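Local atomic coordinates of amidohydrolase (Pseudomonas aeruginosa, PDB entry 2I5G), a protein that probably hydrolyses dipeptides as a metal-dependent peptidase of the M19 membrane dipeptidase family, built on a TIM-barrel fold. Residues 317-320 and 321-324; 105-108 and 109-113; 237-240 and 241-245. The protein carries 2 engineered substitutions. All blocks are in the same frame, centred on the assembly; numbering follows the deposited sequence.

Contact 1. Residues 317-320 and 321-324; sequences RVLR and DVWG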
loop_
_atom_site.group_PDB
_atom_site.type_symbol
_atom_site.label_atom_id
_atom_site.label_comp_id
_atom_site.label_asym_id
_atom_site.label_seq_id
_atom_site.Cartn_x
_atom_site.Cartn_y
_atom_site.Cartn_z
ATOM N N ARG A 317 -6.105 -19.326 -25.741
ATOM C CA ARG A 317 -7.420 -18.735 -25.982
ATOM C C ARG A 317 -7.766 -17.560 -25.062
ATOM O O ARG A 317 -8.344 -16.567 -25.511
ATOM C CB ARG A 317 -8.503 -19.810 -25.874
ATOM C CG ARG A 317 -9.920 -19.272 -25.984
ATOM C CD ARG A 317 -10.903 -20.374 -26.347
ATOM N NE ARG A 317 -10.615 -20.934 -27.667
ATOM C CZ ARG A 317 -10.684 -20.250 -28.807
ATOM N NH1 ARG A 317 -11.034 -18.968 -28.802
ATOM N NH2 ARG A 317 -10.395 -20.846 -29.956
ATOM N N VAL A 318 -7.413 -17.662 -23.784
ATOM C CA VAL A 318 -7.708 -16.585 -22.843
ATOM C C VAL A 318 -6.756 -15.399 -23.026
ATOM O O VAL A 318 -7.164 -14.241 -22.921
ATOM C CB VAL A 318 -7.625 -17.075 -21.383
ATOM C CG1 VAL A 318 -6.179 -17.318 -20.990
ATOM C CG2 VAL A 318 -8.267 -16.060 -20.471
ATOM N N LEU A 319 -5.488 -15.688 -23.298
ATOM C CA LEU A 319 -4.509 -14.632 -23.514
ATOM C C LEU A 319 -4.876 -13.879 -24.777
ATOM O O LEU A 319 -4.627 -12.683 -24.890
ATOM C CB LEU A 319 -3.099 -15.214 -23.649
ATOM C CG LEU A 319 -2.463 -15.650 -22.325
ATOM C CD1 LEU A 319 -1.134 -16.326 -22.575
ATOM C CD2 LEU A 319 -2.286 -14.428 -21.436
ATOM N N ARG A 320 -5.471 -14.588 -25.731
ATOM C CA ARG A 320 -5.878 -13.975 -26.986
ATOM C C ARG A 320 -7.032 -13.032 -26.676
ATOM O O ARG A 320 -7.104 -11.910 -27.189
ATOM C CB ARG A 320 -6.325 -15.052 -27.976
ATOM C CG ARG A 320 -6.716 -14.527 -29.347
ATOM C CD ARG A 320 -7.252 -15.658 -30.221
ATOM N NE ARG A 320 -6.234 -16.668 -30.513
ATOM C CZ ARG A 320 -5.203 -16.478 -31.333
ATOM N NH1 ARG A 320 -5.050 -15.311 -31.950
ATOM N NH2 ARG A 320 -4.321 -17.451 -31.537
ATOM N N ASP A 321 -7.930 -13.502 -25.817
ATOM C CA ASP A 321 -9.086 -12.718 -25.412
ATOM C C ASP A 321 -8.622 -11.434 -24.731
ATOM O O ASP A 321 -8.953 -10.337 -25.173
ATOM C CB ASP A 321 -9.949 -13.514 -24.429
ATOM C CG ASP A 321 -11.324 -12.895 -24.216
ATOM O OD1 ASP A 321 -11.460 -11.660 -24.342
ATOM O OD2 ASP A 321 -12.272 -13.651 -23.911
ATOM N N VAL A 322 -7.839 -11.582 -23.666
ATOM C CA VAL A 322 -7.356 -10.440 -22.892
ATOM C C VAL A 322 -6.448 -9.435 -23.611
ATOM O O VAL A 322 -6.518 -8.245 -23.329
ATOM C CB VAL A 322 -6.642 -10.910 -21.613
ATOM C CG1 VAL A 322 -7.592 -11.756 -20.774
ATOM C CG2 VAL A 322 -5.403 -11.696 -21.974
ATOM N N TRP A 323 -5.596 -9.889 -24.527
ATOM C CA TRP A 323 -4.728 -8.955 -25.240
ATOM C C TRP A 323 -5.353 -8.430 -26.527
ATOM O O TRP A 323 -4.776 -7.560 -27.173
ATOM C CB TRP A 323 -3.394 -9.603 -25.609
ATOM C CG TRP A 323 -2.591 -10.131 -24.480
ATOM C CD1 TRP A 323 -2.650 -9.739 -23.175
ATOM C CD2 TRP A 323 -1.560 -11.125 -24.555
ATOM N NE1 TRP A 323 -1.721 -10.426 -22.430
ATOM C CE2 TRP A 323 -1.036 -11.283 -23.252
ATOM C CE3 TRP A 323 -1.025 -11.897 -25.596
ATOM C CZ2 TRP A 323 -0.003 -12.181 -22.961
ATOM C CZ3 TRP A 323 0.001 -12.789 -25.308
ATOM C CH2 TRP A 323 0.501 -12.923 -24.000
ATOM N N GLY A 324 -6.523 -8.953 -26.901
ATOM C CA GLY A 324 -7.165 -8.532 -28.139
ATOM C C GLY A 324 -6.234 -8.935 -29.271
ATOM O O GLY A 324 -6.595 -8.981 -30.446
#
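One face of the Trp323 indole lies against Leu319: CB of Leu319 stands 4.1 Å from the centroid of the six-membered ring, only 5° off the ring normal, a CH-pi contact over the face. The Leu319 O sits above the same face but displaced toward the rim. The opposite face receives the ammonium end of Lys109 in a cation-pi contact, and the indole NE1 makes a weak hydrogen bond to Gly114 O. Leu319 and Trp323 run side by side in the same direction, and CD2 of Leu319 comes to 3.5 Å from CZ2 of Trp323. With its CG anti to the carbonyl carbon (chi1 -58°), Trp323 folds its ring back along the helix over the preceding turn. This is the last turn of the C-terminal helix 304-323 of the TIM barrel, packed through Leu319 and Trp323 on Leu89 of strand 86-92. Its backbone bonds run from Asp321 N to Arg317 O, from Val322 N to Val318 O (2.8 Å, nearly straight at 177°) and from Trp323 N to Leu319 O (3.0 Å). Gly324 then leaves the helix with positive phi. Asp321 OD1 forms a salt bridge with Lys174 NZ, and the side chains of Val318 and Val322 rest on Pro175.

Contact 2. Residues 105-108 and 109-113; sequences VEVF and KQLGV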
loop_
_atom_site.group_PDB
_atom_site.type_symbol
_atom_site.label_atom_id
_atom_site.label_comp_id
_atom_site.label_asym_id
_atom_site.label_seq_id
_atom_site.Cartn_x
_atom_site.Cartn_y
_atom_site.Cartn_z
ATOM N N VAL A 105 1.145 1.059 -15.676
ATOM C CA VAL A 105 0.516 -0.123 -16.245
ATOM C C VAL A 105 0.838 -0.160 -17.737
ATOM O O VAL A 105 1.204 -1.198 -18.275
ATOM C CB VAL A 105 -1.018 -0.121 -16.049
ATOM C CG1 VAL A 105 -1.631 -1.302 -16.797
ATOM C CG2 VAL A 105 -1.355 -0.205 -14.560
ATOM N N GLU A 106 0.723 0.979 -18.403
ATOM C CA GLU A 106 1.020 1.043 -19.828
ATOM C C GLU A 106 2.524 0.939 -20.106
ATOM O O GLU A 106 2.934 0.411 -21.140
ATOM C CB GLU A 106 0.470 2.345 -20.404
ATOM C CG GLU A 106 0.811 2.597 -21.858
ATOM C CD GLU A 106 0.086 3.808 -22.407
ATOM O OE1 GLU A 106 0.172 4.890 -21.782
ATOM O OE2 GLU A 106 -0.573 3.677 -23.460
ATOM N N VAL A 107 3.339 1.443 -19.182
ATOM C CA VAL A 107 4.793 1.413 -19.322
ATOM C C VAL A 107 5.322 -0.012 -19.336
ATOM O O VAL A 107 6.125 -0.380 -20.197
ATOM C CB VAL A 107 5.501 2.160 -18.158
ATOM C CG1 VAL A 107 7.011 2.006 -18.289
ATOM C CG2 VAL A 107 5.120 3.630 -18.158
ATOM N N PHE A 108 4.883 -0.814 -18.371
ATOM C CA PHE A 108 5.350 -2.194 -18.288
ATOM C C PHE A 108 4.840 -3.016 -19.452
ATOM O O PHE A 108 5.539 -3.896 -19.959
ATOM C CB PHE A 108 4.932 -2.818 -16.956
ATOM C CG PHE A 108 5.803 -2.405 -15.805
ATOM C CD1 PHE A 108 7.174 -2.662 -15.832
ATOM C CD2 PHE A 108 5.262 -1.753 -14.701
ATOM C CE1 PHE A 108 7.994 -2.277 -14.773
ATOM C CE2 PHE A 108 6.072 -1.361 -13.636
ATOM C CZ PHE A 108 7.443 -1.624 -13.671
ATOM N N LYS A 109 3.617 -2.724 -19.876
ATOM C CA LYS A 109 3.040 -3.421 -21.007
ATOM C C LYS A 109 3.958 -3.177 -22.197
ATOM O O LYS A 109 4.237 -4.097 -22.962
ATOM C CB LYS A 109 1.642 -2.886 -21.303
ATOM C CG LYS A 109 1.020 -3.430 -22.576
ATOM C CD LYS A 109 0.786 -4.926 -22.527
ATOM C CE LYS A 109 0.278 -5.403 -23.882
ATOM N NZ LYS A 109 -0.032 -6.854 -23.900
ATOM N N GLN A 110 4.429 -1.936 -22.346
ATOM C CA GLN A 110 5.336 -1.586 -23.442
ATOM C C GLN A 110 6.680 -2.296 -23.298
ATOM O O GLN A 110 7.443 -2.399 -24.259
ATOM C CB GLN A 110 5.584 -0.077 -23.497
ATOM C CG GLN A 110 4.381 0.761 -23.898
ATOM C CD GLN A 110 4.765 2.176 -24.307
ATOM O OE1 GLN A 110 5.909 2.599 -24.139
ATOM N NE2 GLN A 110 3.803 2.916 -24.846
ATOM N N LEU A 111 6.972 -2.777 -22.092
ATOM C CA LEU A 111 8.223 -3.478 -21.841
ATOM C C LEU A 111 8.073 -4.995 -21.919
ATOM O O LEU A 111 8.995 -5.733 -21.601
ATOM C CB LEU A 111 8.785 -3.066 -20.480
ATOM C CG LEU A 111 9.165 -1.581 -20.419
ATOM C CD1 LEU A 111 9.519 -1.194 -18.995
ATOM C CD2 LEU A 111 10.338 -1.315 -21.369
ATOM N N GLY A 112 6.903 -5.458 -22.344
ATOM C CA GLY A 112 6.692 -6.886 -22.475
ATOM C C GLY A 112 5.998 -7.614 -21.338
ATOM O O GLY A 112 5.997 -8.839 -21.313
ATOM N N VAL A 113 5.412 -6.891 -20.393
ATOM C CA VAL A 113 4.716 -7.548 -19.291
ATOM C C VAL A 113 3.278 -7.830 -19.717
ATOM O O VAL A 113 2.563 -6.923 -20.135
ATOM C CB VAL A 113 4.700 -6.670 -18.030
ATOM C CG1 VAL A 113 3.982 -7.392 -16.911
ATOM C CG2 VAL A 113 6.119 -6.331 -17.620
HETATM O O HOH W 1 0.832 1.333 -25.322
#
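Val105 accepts Lys109 N at its carbonyl O (3.3 Å) at the start of the final turns of helix 103-110, which closes in a Schellman motif and leads into strand 113-117 of a beta-alpha-beta unit. Val105 itself packs on Met148 of helix 139-151. Next, Glu106 O takes Gln110 N at 3.0 Å. The Gln110 chain runs extended past CG, and its NE2 shares a water with Glu106 OE2, though both water bonds are weak. Lys109, whose CB lies beside Val105 O and Glu106 O, has its NZ hydrogen-bonded to Gly152 O. Val107 and Leu111 point the same way, and CG1 of Val107 meets CD1 of Leu111 at 4.1 Å. Phe108 turns inward: its ring meets Phe92 edge-to-face and lies against helix 47-63, while its CB touches CG2 of Val113 at 3.8 Å. Gly112, with positive phi, is the C-prime residue, and its N bonds to Lys109 O at 3.1 Å. The turn converges on Phe108 O, which accepts two donors from opposite faces of its carbonyl plane: Leu111 N at 2.8 Å, 71° out of that plane, and Val113 N at 3.0 Å, 36° out of it.

Contact 3. Residues 237-240 and 241-245; sequences NIVG and EDAIG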
loop_
_atom_site.group_PDB
_atom_site.type_symbol
_atom_site.label_atom_id
_atom_site.label_comp_id
_atom_site.label_asym_id
_atom_site.label_seq_id
_atom_site.Cartn_x
_atom_site.Cartn_y
_atom_site.Cartn_z
ATOM N N ASN A 237 -13.350 -30.697 -12.868
ATOM C CA ASN A 237 -14.691 -31.177 -12.557
ATOM C C ASN A 237 -15.623 -30.017 -12.197
ATOM O O ASN A 237 -16.844 -30.136 -12.316
ATOM C CB ASN A 237 -14.634 -32.176 -11.400
ATOM C CG ASN A 237 -16.016 -32.542 -10.871
ATOM O OD1 ASN A 237 -16.865 -33.047 -11.605
ATOM N ND2 ASN A 237 -16.241 -32.288 -9.586
ATOM N N ILE A 238 -15.044 -28.900 -11.759
ATOM C CA ILE A 238 -15.818 -27.716 -11.377
ATOM C C ILE A 238 -15.730 -26.636 -12.448
ATOM O O ILE A 238 -16.737 -26.072 -12.875
ATOM C CB ILE A 238 -15.285 -27.116 -10.055
ATOM C CG1 ILE A 238 -15.361 -28.161 -8.945
ATOM C CG2 ILE A 238 -16.079 -25.873 -9.674
ATOM C CD1 ILE A 238 -14.633 -27.756 -7.688
ATOM N N VAL A 239 -14.501 -26.359 -12.863
ATOM C CA VAL A 239 -14.188 -25.343 -13.869
ATOM C C VAL A 239 -14.613 -25.673 -15.312
ATOM O O VAL A 239 -15.064 -24.799 -16.051
ATOM C CB VAL A 239 -12.655 -25.046 -13.848
ATOM C CG1 VAL A 239 -12.240 -24.271 -15.088
ATOM C CG2 VAL A 239 -12.298 -24.273 -12.591
ATOM N N GLY A 240 -14.459 -26.927 -15.716
ATOM C CA GLY A 240 -14.811 -27.295 -17.076
ATOM C C GLY A 240 -13.565 -27.383 -17.942
ATOM O O GLY A 240 -12.528 -26.813 -17.594
ATOM N N GLU A 241 -13.659 -28.065 -19.081
ATOM C CA GLU A 241 -12.497 -28.231 -19.942
ATOM C C GLU A 241 -12.026 -27.018 -20.715
ATOM O O GLU A 241 -11.022 -27.092 -21.412
ATOM C CB GLU A 241 -12.711 -29.384 -20.920
ATOM C CG GLU A 241 -13.947 -29.274 -21.775
ATOM C CD GLU A 241 -14.008 -30.372 -22.813
ATOM O OE1 GLU A 241 -13.273 -30.274 -23.815
ATOM O OE2 GLU A 241 -14.776 -31.339 -22.619
ATOM N N ASP A 242 -12.724 -25.898 -20.595
ATOM C CA ASP A 242 -12.307 -24.707 -21.323
ATOM C C ASP A 242 -11.648 -23.634 -20.457
ATOM O O ASP A 242 -11.071 -22.683 -20.982
ATOM C CB ASP A 242 -13.499 -24.115 -22.072
ATOM C CG ASP A 242 -13.859 -24.911 -23.320
ATOM O OD1 ASP A 242 -14.936 -24.649 -23.898
ATOM O OD2 ASP A 242 -13.063 -25.786 -23.729
ATOM N N ALA A 243 -11.709 -23.796 -19.138
ATOM C CA ALA A 243 -11.120 -22.814 -18.234
ATOM C C ALA A 243 -10.017 -23.366 -17.322
ATOM O O ALA A 243 -9.766 -22.821 -16.243
ATOM C CB ALA A 243 -12.215 -22.194 -17.391
ATOM N N ILE A 244 -9.350 -24.432 -17.758
ATOM C CA ILE A 244 -8.300 -25.045 -16.955
ATOM C C ILE A 244 -6.972 -25.152 -17.707
ATOM O O ILE A 244 -6.946 -25.375 -18.912
ATOM C CB ILE A 244 -8.731 -26.449 -16.482
ATOM C CG1 ILE A 244 -7.730 -26.995 -15.476
ATOM C CG2 ILE A 244 -8.833 -27.395 -17.674
ATOM C CD1 ILE A 244 -8.075 -28.375 -14.981
ATOM N N GLY A 245 -5.872 -24.991 -16.980
ATOM C CA GLY A 245 -4.556 -25.067 -17.586
ATOM C C GLY A 245 -3.481 -25.397 -16.565
ATOM O O GLY A 245 -3.780 -25.685 -15.403
HETATM O O HOH W 2 -14.797 -24.664 -19.134
#
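Val239 and Ala243 turn their side chains toward each other across the tight connection between helix 225-239 and strand 244-246, the helix-to-strand passage of a beta-alpha-beta unit in the TIM barrel. Val239 has its CG1 anti to the backbone N (chi1 166°), which places that methyl on the Ala243-Ile244 side, 4.4 Å from CB of Ile244; its modelled separation from CB of Ala243 is too short for two carbons, so that fit is doubtful. Ile244 also points toward the first segment: its CG2 branch rests beside Gly240 O at 3.7 Å. The Ile244 side chain also packs on Ile232 and Met236 of helix 225-239 and on Val310 of helix 304-323. Gly240 leaves the helix with positive phi (101°) and opens a type I beta turn to Ala243. Glu241 and Asp242 occupy the two central positions of that turn. The CB of Glu241 points away from 237-240, though it still touches C of Gly240 at 3.7 Å, and OE1 forms salt bridges with Arg305 and Lys309; Asp242 OD2 pairs with Lys309 as well, and farther along the same helix 304-323 Asn314 ND2 bonds to Glu241 O and Ile244 O. From Ala243 onward the chain joins the sheet, through backbone bonds of Ala243 and Gly245 to Val208. The direct closure of the turn, Ala243 N to Gly240 O, is weak at 3.5 Å. A water bridges helix end and turn, donating to Val239 O at 3.1 Å and accepting from Asp242 N at 2.8 Å.

Overall arrangement
Contact 2 comes first along the chain, then contact 3, then contact 1. Contacts 1 and 2 touch: their centres are 16 Å apart, and Lys109 NZ approaches Trp323 CD1 to 4.0 Å, so the C-terminal helix end is packed against the end of helix 103-110. Contact 3 has its centre about 17 Å from that of contact 1, with nearest atoms about 6 Å apart. Helix 304-323 joins the two: its earlier turns meet segment 241-245 and its last turn is contact 1. Contacts 2 and 3 are remote, with centres about 29 Å apart, yet both end a helix and enter the next parallel strand of the barrel.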